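Local atomic coordinates of dihydrofolate reductase (PDB entry 4M7U), a protein that probably catalyses the NADPH-dependent reduction of 7,8-dihydrofolate to tetrahydrofolate, a step needed for glycine, purine and DNA precursor synthesis. Residues M9-I13 and G100-G105; L32-F38 and N158-Y164; T43-V49 and L63-I69; I115-V120 and T166-N170. All coordinates share one frame; numbering follows the deposited sequence.

Interaction 1: residues M9-I13 and G100-G105; sequences MLAAI and GVTVIG
Met-9, Ala-11 and Ile-13 exchange four backbone hydrogen bonds with Thr-102 and Ile-104, as parallel strands do. The carbonyl of Met-9 takes the amide of Thr-102 (O to N 2.8 Å), and that of Ala-11 takes the amide of Ile-104 (O to N 2.7 Å). The return bonds, from Ala-11 N to Thr-102 O and from Ile-13 N to Ile-104 O, are longer, both at 3.2 Å. CA-H...O contacts fill in between, such as Leu-10 CA to Thr-102 O.

The apolar contacts divide between the two faces. On one, Met-9 runs beside Val-101 and a bend at chi3 (80°) brings its CE to 3.8 Å from Val-101 CG2; farther along, Ile-13 CG2 presses on Val-103 CG1 at 3.4 Å, tighter than a usual van der Waals contact. On the other, Leu-10 CD2 lies 3.6 Å from Ile-104 CD1, with the helix 88-97 packed over Leu-10.

Water bridges both ends. One water accepts from Met-9 N and also bonds to Thr-102 OG1, while another donates to Ile-13 O and Gly-105 O.

Strands 9-17 and 101-104 are thus central neighbours in the mixed sheet of the dihydrofolate reductase fold, and Gly-105 belongs to the NADP pocket.

Interaction 2: residues L32-F38 and N158-Y164; sequences LPNDLKF and NLYAHDY
Leu-32 and Asn-158 meet where helix 33-43 begins beside the loop leading into strand 162-169, a part of the dihydrofolate reductase fold where a helix lies against the central sheet. From CB, Asn-158 passes Leu-32 CD1 at 3.9 Å. Its CG, beside the backbone N (chi1 -59°), lies close to the amide group of Asn-34, the two amide planes being 33° apart. OD1 accepts the Asn-34 amide in the first turn of the helix, at 2.9 Å from N to OD1, in the carbonyl plane on a lone pair, with a nearly straight angle of 172° at the hydrogen. ND2 is hydrogen-bonded to Asp-155 OD1, outside the contact.

The other branch of Leu-32, CD2, sits over one face of the His-162 imidazole, 4.0 Å from the ring centroid, a CH-pi contact. His-162 is held in turn by ND1, which donates to Tyr-160 O, two residues earlier in the same segment.

Farther along the helix, Tyr-164 CE2 touches Phe-38 CB, and the two rings meet obliquely. Tyr-164 CE2 also approaches Asp-35 OD1, an oxygen hydrogen-bonded to Thr-124. A single water gathers the polar ends, accepting from Asn-34 ND2 at 3.1 Å and lying 2.8 Å from both His-162 NE2 and Tyr-164 OH.

Interaction 3: residues T43-V49 and L63-I69; sequences TIHNTLV and LPNRTTI
Thr-43 OG1, at the C-terminal end of helix 33-43, is gripped by Arg-66 NE at 3.0 Å and is also hydrogen-bonded to Phe-39 O. The bond from Arg-66 is nearly straight (167° at the hydrogen), and the hydroxyl lies in the guanidinium plane, at its edge. The arginine gets there by crossing the Thr-43 carbonyl, with CG 3.2 Å from Thr-43 O. The charged group is thus bonded at its edge and overlaid on one face by the Ile-44 side chain, whose CD1 is 3.5 Å from Arg-66 NH2.

Beside this, two type II turns, 43-46 and 63-66, are joined by His-45 N donating to Asn-65 O at 2.8 Å. The parallel strands then follow: Thr-67 N to Asn-46 O, Leu-48 N to Thr-67 O, and Ile-69 N to Leu-48 O at 2.7 Å. On the face carrying Val-49, Thr-47 CG2 rests on Ile-69 CD1 at 3.6 Å.

This is the start of a beta-alpha-beta unit, strand 47-51, helix 52-57, strand 67-71. Farther in, the backbone ladder runs between buried methyl groups. Side-chain and turn hydrogen bonds, with Ile-44 over the guanidinium, hold the outer end, consistent with a partly exposed site where the charged group keeps polar partners.

Interaction 4: residues I115-V120 and T166-N170; sequences IPACDV and TYHRN
Arg-169 reaches across to the loop that follows helix 108-114 and meets backbone carbonyls there. Its NE donates to Cys-118 O at 2.8 Å, with 170° at the hydrogen; the oxygen lies near the guanidinium plane, at its edge. NH2 adds a weak hydrogen bond to Ile-115 O at 3.3 Å, also at the edge. Pro-116 O comes as close as 2.9 Å to NH2, but at too poor an angle for a bond. An extended chain from CG to NE, with chi2 -176° and chi3 173°, carries the group this far.

Val-120 makes the apolar part. Its CG2 lies 3.8 Å from Thr-166 CG2 and approaches the imidazole of His-168 at the ring edge, 3.9 Å from CD2. On the backbone, Val-120 CA is 3.3 Å from Tyr-167 O, a CA-H...O contact.

Between these two patches a water joins the two segments, donating to Asp-119 O and accepting from Arg-169 N.

In the next shell, the 3-10 turn 115-117 is closed by Cys-118 N bonding to Ile-115 O, the same oxygen that Arg-169 NH2 approaches. Asp-119 and Val-120 are also bonded through their backbones to Leu-10 and Ala-12 of strand 9-17, and Trp-144 packs against Arg-169.

The acceptors of Arg-169 here are neutral carbonyls, and the carboxylate of Asp-119 stays beyond salt-bridge range, its OD1 4.6 Å from Arg-169 NE. The arginine therefore ties the end of strand 162-169 to the loop chiefly by the straight NE bond to Cys-118 O, with the weak NH2 bond beside it, and the nearby negative charge probably adds a modest electrostatic attraction.

Interaction 1 is the buried centre of the sheet, and the other three lie farther out and are partly buried. Strand 101-104 of interaction 1 hydrogen-bonds to strand 47-51 of interaction 3, through Val-103 to Thr-47 and Val-49, whereas its other strand, 9-17, bonds to Asp-119 and Val-120 of interaction 4. Interactions 2 and 4 use opposite ends of strand 162-169, one under a helix and one against a loop; Ile-13 of interaction 1 also touches Phe-38 of interaction 2. Interactions 1 and 3 rest on parallel backbone ladders, and the latter adds an arginine at its outer end. Interactions 2 and 4 have no such ladder and join by side-chain bonds to backbone groups; water bridges occur in them as in interaction 1.

Interaction 1: residues M9-I13 and G100-G105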
# COMPACT_ATOMS: atom_id res chain seq x y z
N MET A 9 -10.68 -6.58 -6.74
CA MET A 9 -10.51 -5.15 -6.47
C MET A 9 -9.16 -4.82 -5.86
O MET A 9 -8.71 -5.47 -4.91
CB MET A 9 -11.63 -4.55 -5.60
CG MET A 9 -11.45 -3.02 -5.44
SD MET A 9 -12.69 -2.07 -4.54
CE MET A 9 -12.25 -2.35 -2.83
N LEU A 10 -8.52 -3.81 -6.44
CA LEU A 10 -7.24 -3.32 -5.94
C LEU A 10 -7.42 -1.96 -5.24
O LEU A 10 -7.99 -1.03 -5.81
CB LEU A 10 -6.22 -3.22 -7.07
CG LEU A 10 -5.51 -4.51 -7.50
CD1 LEU A 10 -6.36 -5.28 -8.48
CD2 LEU A 10 -4.16 -4.20 -8.10
N ALA A 11 -6.94 -1.88 -4.01
CA ALA A 11 -6.86 -0.62 -3.28
C ALA A 11 -5.38 -0.38 -3.05
O ALA A 11 -4.65 -1.31 -2.71
CB ALA A 11 -7.57 -0.73 -1.94
N ALA A 12 -4.94 0.86 -3.23
CA ALA A 12 -3.59 1.23 -2.78
C ALA A 12 -3.72 2.01 -1.46
O ALA A 12 -4.56 2.91 -1.34
CB ALA A 12 -2.87 2.05 -3.83
N ILE A 13 -2.92 1.64 -0.47
CA ILE A 13 -2.95 2.31 0.83
C ILE A 13 -1.54 2.72 1.26
O ILE A 13 -0.60 1.94 1.16
CB ILE A 13 -3.60 1.44 1.92
CG1 ILE A 13 -3.72 2.24 3.22
CG2 ILE A 13 -2.77 0.21 2.18
CD1 ILE A 13 -4.61 1.58 4.25
N GLY A 100 -11.56 -11.39 -1.81
CA GLY A 100 -11.51 -10.15 -1.04
C GLY A 100 -10.76 -9.06 -1.79
O GLY A 100 -10.67 -9.09 -3.02
N VAL A 101 -10.23 -8.08 -1.06
CA VAL A 101 -9.56 -6.96 -1.70
C VAL A 101 -8.05 -7.24 -1.76
O VAL A 101 -7.48 -7.80 -0.81
CB VAL A 101 -9.83 -5.61 -0.95
CG1 VAL A 101 -9.24 -4.43 -1.73
CG2 VAL A 101 -11.32 -5.39 -0.74
N THR A 102 -7.43 -6.88 -2.87
CA THR A 102 -5.98 -6.99 -3.03
C THR A 102 -5.39 -5.61 -2.78
O THR A 102 -5.53 -4.70 -3.61
CB THR A 102 -5.60 -7.48 -4.45
OG1 THR A 102 -6.27 -8.71 -4.74
CG2 THR A 102 -4.08 -7.68 -4.57
N VAL A 103 -4.75 -5.44 -1.63
CA VAL A 103 -4.26 -4.14 -1.21
C VAL A 103 -2.81 -3.98 -1.64
O VAL A 103 -1.96 -4.84 -1.35
CB VAL A 103 -4.36 -3.98 0.30
CG1 VAL A 103 -3.80 -2.65 0.73
CG2 VAL A 103 -5.82 -4.10 0.74
N ILE A 104 -2.55 -2.89 -2.35
CA ILE A 104 -1.20 -2.59 -2.81
C ILE A 104 -0.53 -1.75 -1.73
O ILE A 104 -0.91 -0.60 -1.51
CB ILE A 104 -1.21 -1.79 -4.14
CG1 ILE A 104 -2.12 -2.47 -5.17
CG2 ILE A 104 0.20 -1.66 -4.68
CD1 ILE A 104 -1.78 -3.95 -5.40
N GLY A 105 0.45 -2.31 -1.04
CA GLY A 105 1.04 -1.63 0.09
C GLY A 105 2.35 -0.90 -0.17
O GLY A 105 2.90 -0.32 0.75
O HOH W 1 -8.85 -8.71 -5.45
O HOH W 2 1.45 1.12 2.80

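Interaction 2: residues L32-F38 and N158-Y164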
# COMPACT_ATOMS: atom_id res chain seq x y z
N LEU A 32 3.30 6.70 13.87
CA LEU A 32 1.95 7.22 14.00
C LEU A 32 1.01 6.04 14.22
O LEU A 32 0.39 5.55 13.26
CB LEU A 32 1.55 8.00 12.73
CG LEU A 32 0.28 8.84 12.76
CD1 LEU A 32 0.44 9.99 13.76
CD2 LEU A 32 -0.04 9.39 11.36
N PRO A 33 0.90 5.57 15.48
CA PRO A 33 0.14 4.35 15.84
C PRO A 33 -1.27 4.27 15.28
O PRO A 33 -1.68 3.18 14.86
CB PRO A 33 0.07 4.42 17.38
CG PRO A 33 1.29 5.20 17.78
CD PRO A 33 1.57 6.17 16.65
N ASN A 34 -2.03 5.37 15.30
CA ASN A 34 -3.40 5.30 14.78
C ASN A 34 -3.44 4.88 13.31
O ASN A 34 -4.31 4.13 12.87
CB ASN A 34 -4.17 6.62 14.97
CG ASN A 34 -4.34 6.99 16.44
OD1 ASN A 34 -4.17 6.15 17.33
ND2 ASN A 34 -4.68 8.26 16.70
N ASP A 35 -2.46 5.35 12.54
CA ASP A 35 -2.43 5.00 11.12
C ASP A 35 -2.14 3.50 10.92
O ASP A 35 -2.79 2.85 10.11
CB ASP A 35 -1.44 5.88 10.36
CG ASP A 35 -1.39 5.54 8.88
OD1 ASP A 35 -2.43 5.71 8.19
OD2 ASP A 35 -0.31 5.11 8.42
N LEU A 36 -1.19 2.96 11.67
CA LEU A 36 -0.95 1.52 11.66
C LEU A 36 -2.22 0.73 12.00
O LEU A 36 -2.50 -0.32 11.42
CB LEU A 36 0.18 1.16 12.63
CG LEU A 36 1.48 1.92 12.35
CD1 LEU A 36 2.55 1.66 13.41
CD2 LEU A 36 2.02 1.63 10.94
N LYS A 37 -3.01 1.25 12.93
CA LYS A 37 -4.26 0.58 13.29
C LYS A 37 -5.29 0.68 12.15
O LYS A 37 -5.95 -0.30 11.82
CB LYS A 37 -4.80 1.10 14.63
CG LYS A 37 -6.11 0.46 15.05
CD LYS A 37 -6.45 0.68 16.52
CE LYS A 37 -6.56 2.15 16.89
NZ LYS A 37 -5.30 2.70 17.51
N PHE A 38 -5.39 1.86 11.53
CA PHE A 38 -6.25 2.00 10.35
C PHE A 38 -5.81 1.03 9.24
O PHE A 38 -6.63 0.39 8.58
CB PHE A 38 -6.20 3.44 9.84
CG PHE A 38 -6.97 3.66 8.55
CD1 PHE A 38 -8.34 3.85 8.57
CD2 PHE A 38 -6.31 3.68 7.34
CE1 PHE A 38 -9.05 4.05 7.39
CE2 PHE A 38 -7.01 3.89 6.15
CZ PHE A 38 -8.38 4.07 6.17
N ASN A 158 0.21 10.05 19.19
CA ASN A 158 0.16 10.47 17.81
C ASN A 158 0.48 11.96 17.71
O ASN A 158 -0.37 12.81 17.97
CB ASN A 158 -1.22 10.16 17.25
CG ASN A 158 -1.55 8.67 17.34
OD1 ASN A 158 -1.26 7.90 16.42
ND2 ASN A 158 -2.15 8.27 18.45
N LEU A 159 1.72 12.27 17.31
CA LEU A 159 2.29 13.61 17.50
C LEU A 159 2.06 14.62 16.37
O LEU A 159 2.42 15.79 16.51
CB LEU A 159 3.80 13.50 17.72
CG LEU A 159 4.33 12.64 18.87
CD1 LEU A 159 5.86 12.69 18.90
CD2 LEU A 159 3.75 13.09 20.20
N TYR A 160 1.52 14.17 15.24
CA TYR A 160 1.49 15.01 14.05
C TYR A 160 0.07 15.17 13.56
O TYR A 160 -0.70 14.22 13.63
CB TYR A 160 2.36 14.39 12.93
CG TYR A 160 3.70 13.87 13.43
CD1 TYR A 160 4.70 14.75 13.82
CD2 TYR A 160 3.94 12.51 13.55
CE1 TYR A 160 5.92 14.29 14.29
CE2 TYR A 160 5.15 12.04 14.02
CZ TYR A 160 6.14 12.94 14.39
OH TYR A 160 7.36 12.48 14.86
N ALA A 161 -0.26 16.37 13.07
CA ALA A 161 -1.54 16.59 12.40
C ALA A 161 -1.54 15.72 11.16
O ALA A 161 -0.52 15.59 10.48
CB ALA A 161 -1.69 18.05 12.00
N HIS A 162 -2.68 15.11 10.85
CA HIS A 162 -2.75 14.24 9.69
C HIS A 162 -4.18 14.13 9.17
O HIS A 162 -5.13 14.40 9.91
CB HIS A 162 -2.15 12.86 10.03
CG HIS A 162 -2.80 12.18 11.20
ND1 HIS A 162 -2.55 12.56 12.51
CD2 HIS A 162 -3.68 11.15 11.27
CE1 HIS A 162 -3.24 11.79 13.33
NE2 HIS A 162 -3.93 10.93 12.61
N ASP A 163 -4.31 13.76 7.90
CA ASP A 163 -5.62 13.51 7.30
C ASP A 163 -5.67 12.12 6.70
O ASP A 163 -4.67 11.63 6.14
CB ASP A 163 -5.97 14.56 6.24
CG ASP A 163 -6.22 15.93 6.84
OD1 ASP A 163 -7.29 16.13 7.47
OD2 ASP A 163 -5.34 16.81 6.72
N TYR A 164 -6.82 11.47 6.85
CA TYR A 164 -7.10 10.21 6.17
C TYR A 164 -7.96 10.49 4.94
O TYR A 164 -9.14 10.89 5.07
CB TYR A 164 -7.83 9.25 7.11
CG TYR A 164 -7.02 8.82 8.31
CD1 TYR A 164 -7.11 9.49 9.52
CD2 TYR A 164 -6.16 7.71 8.24
CE1 TYR A 164 -6.37 9.09 10.63
CE2 TYR A 164 -5.41 7.30 9.35
CZ TYR A 164 -5.52 7.99 10.54
OH TYR A 164 -4.78 7.58 11.64
O HOH W 3 -5.62 9.09 13.88

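Interaction 3: residues T43-V49 and L63-I69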
# COMPACT_ATOMS: atom_id res chain seq x y z
N THR A 43 -6.39 -4.10 5.83
CA THR A 43 -5.72 -5.26 5.24
C THR A 43 -6.11 -6.60 5.88
O THR A 43 -5.93 -7.65 5.26
CB THR A 43 -4.18 -5.09 5.25
OG1 THR A 43 -3.73 -4.91 6.59
CG2 THR A 43 -3.77 -3.87 4.40
N ILE A 44 -6.61 -6.56 7.12
CA ILE A 44 -6.98 -7.78 7.85
C ILE A 44 -7.90 -8.67 7.02
O ILE A 44 -8.82 -8.18 6.37
CB ILE A 44 -7.63 -7.46 9.24
CG1 ILE A 44 -7.73 -8.72 10.10
CG2 ILE A 44 -8.99 -6.82 9.09
CD1 ILE A 44 -6.41 -9.14 10.68
N HIS A 45 -7.59 -9.96 6.98
CA HIS A 45 -8.34 -10.93 6.18
C HIS A 45 -8.38 -10.61 4.68
O HIS A 45 -9.16 -11.22 3.93
CB HIS A 45 -9.77 -11.12 6.73
CG HIS A 45 -9.80 -11.44 8.19
ND1 HIS A 45 -10.62 -10.78 9.08
CD2 HIS A 45 -9.09 -12.33 8.92
CE1 HIS A 45 -10.42 -11.26 10.30
NE2 HIS A 45 -9.50 -12.20 10.23
N ASN A 46 -7.53 -9.69 4.23
CA ASN A 46 -7.36 -9.45 2.80
C ASN A 46 -5.99 -9.90 2.29
O ASN A 46 -5.29 -10.67 2.95
CB ASN A 46 -7.60 -7.98 2.45
CG ASN A 46 -9.06 -7.59 2.52
OD1 ASN A 46 -9.92 -8.26 1.93
ND2 ASN A 46 -9.36 -6.53 3.26
N THR A 47 -5.61 -9.43 1.10
CA THR A 47 -4.27 -9.67 0.59
C THR A 47 -3.48 -8.36 0.55
O THR A 47 -4.01 -7.31 0.18
CB THR A 47 -4.31 -10.35 -0.80
OG1 THR A 47 -4.96 -11.61 -0.67
CG2 THR A 47 -2.89 -10.57 -1.32
N LEU A 48 -2.22 -8.43 0.96
CA LEU A 48 -1.35 -7.27 0.94
C LEU A 48 -0.18 -7.54 -0.04
O LEU A 48 0.51 -8.56 0.07
CB LEU A 48 -0.81 -7.01 2.35
CG LEU A 48 0.19 -5.85 2.46
CD1 LEU A 48 -0.51 -4.52 2.17
CD2 LEU A 48 0.87 -5.84 3.82
N VAL A 49 0.03 -6.63 -0.99
CA VAL A 49 1.10 -6.77 -2.00
C VAL A 49 2.24 -5.81 -1.68
O VAL A 49 2.02 -4.61 -1.56
CB VAL A 49 0.59 -6.46 -3.43
CG1 VAL A 49 1.72 -6.62 -4.46
CG2 VAL A 49 -0.58 -7.37 -3.78
N LEU A 63 2.37 -10.05 8.30
CA LEU A 63 1.36 -9.73 9.31
C LEU A 63 0.37 -10.89 9.39
O LEU A 63 -0.06 -11.43 8.37
CB LEU A 63 0.62 -8.44 8.95
CG LEU A 63 1.46 -7.17 8.80
CD1 LEU A 63 0.63 -6.01 8.28
CD2 LEU A 63 2.10 -6.80 10.13
N PRO A 64 0.03 -11.30 10.61
CA PRO A 64 -0.90 -12.43 10.79
C PRO A 64 -2.29 -12.16 10.21
O PRO A 64 -2.64 -11.00 9.98
CB PRO A 64 -0.99 -12.58 12.32
CG PRO A 64 -0.49 -11.27 12.88
CD PRO A 64 0.54 -10.78 11.89
N ASN A 65 -3.05 -13.23 9.97
CA ASN A 65 -4.43 -13.12 9.50
C ASN A 65 -4.66 -12.30 8.21
O ASN A 65 -5.75 -11.77 8.00
CB ASN A 65 -5.32 -12.60 10.63
CG ASN A 65 -5.19 -13.43 11.90
OD1 ASN A 65 -5.69 -14.55 11.96
ND2 ASN A 65 -4.51 -12.89 12.91
N ARG A 66 -3.62 -12.19 7.38
CA ARG A 66 -3.72 -11.69 6.00
C ARG A 66 -2.86 -12.58 5.13
O ARG A 66 -1.95 -13.24 5.62
CB ARG A 66 -3.10 -10.29 5.89
CG ARG A 66 -3.65 -9.28 6.81
CD ARG A 66 -2.56 -8.38 7.33
NE ARG A 66 -3.16 -7.38 8.19
CZ ARG A 66 -3.44 -7.56 9.48
NH1 ARG A 66 -3.15 -8.72 10.07
NH2 ARG A 66 -4.00 -6.59 10.18
N THR A 67 -3.12 -12.58 3.83
CA THR A 67 -2.17 -13.15 2.89
C THR A 67 -1.29 -12.02 2.38
O THR A 67 -1.81 -11.00 1.90
CB THR A 67 -2.88 -13.82 1.69
OG1 THR A 67 -3.67 -14.92 2.15
CG2 THR A 67 -1.86 -14.33 0.66
N THR A 68 0.03 -12.16 2.49
CA THR A 68 0.96 -11.20 1.89
C THR A 68 1.59 -11.77 0.62
O THR A 68 2.02 -12.94 0.60
CB THR A 68 2.08 -10.83 2.87
OG1 THR A 68 1.51 -10.25 4.05
CG2 THR A 68 3.05 -9.82 2.22
N ILE A 69 1.62 -10.98 -0.45
CA ILE A 69 2.38 -11.34 -1.65
C ILE A 69 3.64 -10.45 -1.78
O ILE A 69 3.54 -9.22 -1.73
CB ILE A 69 1.54 -11.20 -2.94
CG1 ILE A 69 0.33 -12.14 -2.91
CG2 ILE A 69 2.39 -11.48 -4.17
CD1 ILE A 69 -0.74 -11.79 -3.95

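Interaction 4: residues I115-V120 and T166-N170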
# COMPACT_ATOMS: atom_id res chain seq x y z
N ILE A 115 -0.92 1.25 -9.39
CA ILE A 115 -1.97 2.26 -9.24
C ILE A 115 -2.87 2.40 -10.49
O ILE A 115 -4.08 2.53 -10.34
CB ILE A 115 -1.45 3.61 -8.69
CG1 ILE A 115 -1.25 3.46 -7.18
CG2 ILE A 115 -2.41 4.75 -9.00
CD1 ILE A 115 -0.84 4.71 -6.46
N PRO A 116 -2.30 2.31 -11.72
CA PRO A 116 -3.20 2.31 -12.88
C PRO A 116 -4.27 1.20 -12.86
O PRO A 116 -5.29 1.36 -13.53
CB PRO A 116 -2.25 2.10 -14.06
CG PRO A 116 -0.98 2.77 -13.62
CD PRO A 116 -0.88 2.40 -12.15
N ALA A 117 -4.05 0.12 -12.11
CA ALA A 117 -5.05 -0.96 -12.00
C ALA A 117 -5.91 -0.85 -10.73
O ALA A 117 -6.79 -1.69 -10.49
CB ALA A 117 -4.39 -2.33 -12.07
N CYS A 118 -5.69 0.19 -9.92
CA CYS A 118 -6.44 0.32 -8.67
C CYS A 118 -7.79 0.99 -8.88
O CYS A 118 -7.99 1.73 -9.85
CB CYS A 118 -5.63 1.09 -7.62
SG CYS A 118 -4.23 0.15 -6.97
N ASP A 119 -8.72 0.72 -7.96
CA ASP A 119 -10.03 1.36 -7.98
C ASP A 119 -10.23 2.35 -6.85
O ASP A 119 -11.19 3.11 -6.86
CB ASP A 119 -11.13 0.32 -7.92
CG ASP A 119 -11.33 -0.37 -9.25
OD1 ASP A 119 -11.25 0.34 -10.29
OD2 ASP A 119 -11.53 -1.60 -9.25
N VAL A 120 -9.33 2.34 -5.88
CA VAL A 120 -9.43 3.29 -4.77
C VAL A 120 -8.04 3.52 -4.21
O VAL A 120 -7.21 2.61 -4.23
CB VAL A 120 -10.39 2.78 -3.67
CG1 VAL A 120 -10.06 1.37 -3.29
CG2 VAL A 120 -10.35 3.67 -2.42
N THR A 166 -9.60 9.48 1.00
CA THR A 166 -10.02 8.43 0.06
C THR A 166 -10.19 9.01 -1.34
O THR A 166 -10.85 10.04 -1.51
CB THR A 166 -11.35 7.81 0.52
OG1 THR A 166 -11.23 7.38 1.88
CG2 THR A 166 -11.73 6.61 -0.37
N TYR A 167 -9.60 8.36 -2.34
CA TYR A 167 -9.78 8.75 -3.75
C TYR A 167 -10.48 7.64 -4.54
O TYR A 167 -10.25 6.46 -4.30
CB TYR A 167 -8.44 9.10 -4.39
CG TYR A 167 -7.72 10.28 -3.75
CD1 TYR A 167 -7.05 10.13 -2.54
CD2 TYR A 167 -7.72 11.53 -4.35
CE1 TYR A 167 -6.40 11.19 -1.96
CE2 TYR A 167 -7.07 12.61 -3.77
CZ TYR A 167 -6.41 12.43 -2.57
OH TYR A 167 -5.76 13.47 -1.98
N HIS A 168 -11.37 8.03 -5.46
CA HIS A 168 -12.05 7.08 -6.35
C HIS A 168 -11.79 7.55 -7.77
O HIS A 168 -11.38 8.70 -7.98
CB HIS A 168 -13.57 7.07 -6.11
CG HIS A 168 -14.02 6.37 -4.86
ND1 HIS A 168 -15.33 6.36 -4.45
CD2 HIS A 168 -13.33 5.65 -3.93
CE1 HIS A 168 -15.44 5.67 -3.32
NE2 HIS A 168 -14.25 5.23 -2.99
N ARG A 169 -12.02 6.68 -8.75
CA ARG A 169 -11.79 7.07 -10.15
C ARG A 169 -12.90 7.97 -10.68
O ARG A 169 -14.06 7.81 -10.32
CB ARG A 169 -11.62 5.83 -11.04
CG ARG A 169 -10.21 5.24 -10.93
CD ARG A 169 -9.95 4.08 -11.86
NE ARG A 169 -8.54 3.71 -11.77
CZ ARG A 169 -7.60 4.17 -12.59
NH1 ARG A 169 -7.93 4.99 -13.58
NH2 ARG A 169 -6.35 3.79 -12.42
N ASN A 170 -12.53 8.93 -11.54
CA ASN A 170 -13.54 9.76 -12.22
C ASN A 170 -13.84 9.28 -13.64
O ASN A 170 -13.73 8.09 -13.97
CB ASN A 170 -13.13 11.24 -12.23
CG ASN A 170 -11.81 11.49 -12.97
OD1 ASN A 170 -11.46 10.77 -13.90
ND2 ASN A 170 -11.09 12.52 -12.55
O HOH W 4 -13.20 4.40 -8.17